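Local structure of Aureochrome1-like protein (Ochromonas danica, 6I20) at residues 21-26 and 110-115. The protein probably senses blue light through a flavin-binding LOV domain of the PAS fold, as in the aureochrome photoreceptors of related algae. Numbering follows the deposited sequence.
With FMN (flavin mononucleotide), chain E.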
loop_
_atom_site.group_PDB
_atom_site.type_symbol
_atom_site.label_atom_id
_atom_site.label_comp_id
_atom_site.label_asym_id
_atom_site.label_seq_id
_atom_site.Cartn_x
_atom_site.Cartn_y
_atom_site.Cartn_z
ATOM N N SER A 21 -4.844 -3.622 5.496
ATOM C CA SER A 21 -5.971 -4.306 4.861
ATOM C C SER A 21 -6.313 -5.565 5.639
ATOM O O SER A 21 -5.516 -6.034 6.475
ATOM C CB SER A 21 -5.671 -4.686 3.408
ATOM O OG SER A 21 -4.819 -5.837 3.335
ATOM N N ASP A 22 -7.484 -6.110 5.391
ATOM C CA ASP A 22 -7.959 -7.335 6.033
ATOM C C ASP A 22 -8.382 -8.362 4.992
ATOM O O ASP A 22 -9.457 -8.236 4.406
ATOM C CB ASP A 22 -9.117 -7.037 6.993
ATOM C CG ASP A 22 -9.568 -8.260 7.812
ATOM O OD1 ASP A 22 -9.273 -9.411 7.445
ATOM O OD2 ASP A 22 -10.239 -8.055 8.852
ATOM N N PRO A 23 -7.567 -9.404 4.772
ATOM C CA PRO A 23 -7.859 -10.353 3.712
ATOM C C PRO A 23 -9.043 -11.271 3.974
ATOM O O PRO A 23 -9.491 -11.941 3.066
ATOM C CB PRO A 23 -6.576 -11.136 3.567
ATOM C CG PRO A 23 -5.965 -11.082 4.940
ATOM C CD PRO A 23 -6.283 -9.714 5.453
ATOM N N SER A 24 -9.535 -11.336 5.201
ATOM C CA SER A 24 -10.745 -12.111 5.492
ATOM C C SER A 24 -12.035 -11.414 5.062
ATOM O O SER A 24 -13.099 -12.046 5.040
ATOM C CB SER A 24 -10.823 -12.491 6.965
ATOM O OG SER A 24 -11.137 -11.372 7.742
ATOM N N ILE A 25 -11.940 -10.115 4.758
ATOM C CA ILE A 25 -13.139 -9.393 4.257
ATOM C C ILE A 25 -13.088 -9.462 2.739
ATOM O O ILE A 25 -12.001 -9.337 2.148
ATOM C CB ILE A 25 -13.090 -7.942 4.777
ATOM C CG1 ILE A 25 -13.012 -7.909 6.305
ATOM C CG2 ILE A 25 -14.289 -7.166 4.277
ATOM C CD1 ILE A 25 -12.889 -6.526 6.905
ATOM N N PRO A 26 -14.245 -9.621 2.059
ATOM C CA PRO A 26 -14.164 -9.685 0.611
ATOM C C PRO A 26 -13.384 -8.541 -0.028
ATOM O O PRO A 26 -13.557 -7.374 0.331
ATOM C CB PRO A 26 -15.613 -9.609 0.159
ATOM C CG PRO A 26 -16.423 -9.889 1.359
ATOM C CD PRO A 26 -15.585 -9.906 2.577
ATOM N N VAL A 110 -2.921 -12.101 9.543
ATOM C CA VAL A 110 -4.122 -11.477 10.075
ATOM C C VAL A 110 -4.440 -10.228 9.275
ATOM O O VAL A 110 -5.618 -9.931 8.993
ATOM C CB VAL A 110 -3.982 -11.154 11.586
ATOM C CG1 VAL A 110 -5.246 -10.522 12.135
ATOM C CG2 VAL A 110 -3.740 -12.434 12.361
ATOM N N ASN A 111 -3.447 -9.464 8.905
ATOM C CA ASN A 111 -3.630 -8.223 8.157
ATOM C C ASN A 111 -2.459 -8.060 7.202
ATOM O O ASN A 111 -1.411 -8.715 7.363
ATOM C CB ASN A 111 -3.698 -6.983 9.076
ATOM C CG ASN A 111 -4.951 -6.923 9.925
ATOM O OD1 ASN A 111 -4.904 -7.164 11.147
ATOM N ND2 ASN A 111 -6.088 -6.569 9.320
ATOM N N TYR A 112 -2.597 -7.155 6.222
ATOM C CA TYR A 112 -1.448 -6.691 5.469
ATOM C C TYR A 112 -1.190 -5.224 5.734
ATOM O O TYR A 112 -2.131 -4.440 5.921
ATOM C CB TYR A 112 -1.655 -6.873 3.955
ATOM C CG TYR A 112 -1.710 -8.314 3.545
ATOM C CD1 TYR A 112 -0.561 -9.059 3.394
ATOM C CD2 TYR A 112 -2.909 -8.934 3.263
ATOM C CE1 TYR A 112 -0.616 -10.392 3.037
ATOM C CE2 TYR A 112 -2.960 -10.268 2.895
ATOM C CZ TYR A 112 -1.827 -11.006 2.796
ATOM O OH TYR A 112 -1.907 -12.344 2.433
ATOM N N LEU A 113 0.097 -4.879 5.773
ATOM C CA LEU A 113 0.555 -3.522 5.888
ATOM C C LEU A 113 1.045 -3.072 4.530
ATOM O O LEU A 113 1.804 -3.795 3.889
ATOM C CB LEU A 113 1.732 -3.472 6.882
ATOM C CG LEU A 113 2.483 -2.154 7.004
ATOM C CD1 LEU A 113 1.578 -1.081 7.550
ATOM C CD2 LEU A 113 3.717 -2.347 7.881
ATOM N N GLY A 114 0.660 -1.861 4.124
ATOM C CA GLY A 114 1.217 -1.269 2.916
ATOM C C GLY A 114 1.720 0.114 3.231
ATOM O O GLY A 114 1.012 0.913 3.840
ATOM N N VAL A 115 2.974 0.377 2.891
ATOM C CA VAL A 115 3.607 1.663 3.147
ATOM C C VAL A 115 3.975 2.308 1.825
ATOM O O VAL A 115 4.683 1.690 1.018
ATOM C CB VAL A 115 4.875 1.494 4.036
ATOM C CG1 VAL A 115 5.558 2.850 4.258
ATOM C CG2 VAL A 115 4.536 0.777 5.354
HETATM N N1 FMN E . -1.775 -0.809 -4.985
HETATM C C2 FMN E . -1.396 0.419 -5.400
HETATM O O2 FMN E . -1.420 0.659 -6.630
HETATM N N3 FMN E . -1.013 1.406 -4.555
HETATM C C4 FMN E . -0.956 1.217 -3.202
HETATM O O4 FMN E . -0.527 2.137 -2.455
HETATM C C4A FMN E . -1.377 -0.050 -2.706
HETATM N N5 FMN E . -1.367 -0.296 -1.358
HETATM C C5A FMN E . -1.693 -1.545 -0.944
HETATM C C6 FMN E . -1.674 -1.849 0.435
HETATM C C7 FMN E . -1.992 -3.081 0.904
HETATM C C7M FMN E . -1.927 -3.389 2.417
HETATM C C8 FMN E . -2.371 -4.131 -0.001
HETATM C C8M FMN E . -2.708 -5.498 0.500
HETATM C C9 FMN E . -2.400 -3.860 -1.348
HETATM C C9A FMN E . -2.053 -2.616 -1.855
HETATM N N10 FMN E . -2.146 -2.323 -3.240
HETATM C C10 FMN E . -1.751 -1.086 -3.662
HETATM C "C1'" FMN E . -2.408 -3.372 -4.219
HETATM C "C2'" FMN E . -3.879 -3.608 -4.573
HETATM O "O2'" FMN E . -4.669 -3.414 -3.390
HETATM C "C3'" FMN E . -4.055 -5.036 -5.065
HETATM O "O3'" FMN E . -3.557 -5.991 -4.113
HETATM C "C4'" FMN E . -3.428 -5.326 -6.410
HETATM O "O4'" FMN E . -3.903 -4.341 -7.343
HETATM C "C5'" FMN E . -3.859 -6.740 -6.927
HETATM O "O5'" FMN E . -5.260 -7.003 -6.585
HETATM P P FMN E . -6.050 -8.056 -7.517
HETATM O O1P FMN E . -7.445 -8.078 -7.025
HETATM O O2P FMN E . -5.924 -7.564 -8.899
HETATM O O3P FMN E . -5.295 -9.360 -7.293
HETATM O O HOH W 1 -8.815 -6.343 10.546
HETATM O O HOH W 2 -7.963 -11.153 9.131
#
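The ring of Y112 meets S21 at its edge, where OG of the serine lies near the ring plane, 3.4 Å from CB of Y112. P23 and the FMN methyl C8M both approach the ring obliquely, the proline through CG, 3.7 Å from CE2 of Y112. S21 and Y112 form an antiparallel hydrogen-bonded pair where strand 18-21 runs out beside strand 109-119, in the five-stranded antiparallel sheet of the PAS fold. Their side chains share the sheet face that carries the flavin, and both residues belong to its pocket, at the dimethylbenzene end: OG of S21 is 3.6 Å from C8M of FMN, while N28 takes the hydrogen bond of that hydroxyl.

The pair is closed by S21 N to Y112 O (2.9 Å) and by Y112 N to S21 O. S21 O is gripped twice, because ND2 of N111 also donates to it, at 3.0 Å; the two donors come from opposite faces of the carbonyl plane. CG of N111 stands anti to its own carbonyl carbon (chi1 -69°), and S21 O lies within 1° of the plane of the amide. Y5 binds OD1, so both ends of the amide are fixed.

Beyond the pair the chain leaves the sheet in a type I turn, D22 to I25, and CD of P23 rests against O of V110. D22 makes an Asx turn: its OD1 accepts from both N and OG of S24. Two waters fasten this carboxylate to the strand, one from OD2 to ND2 of N111, the other donating to OD1 of D22 and, at 2.6 Å, to O of V110.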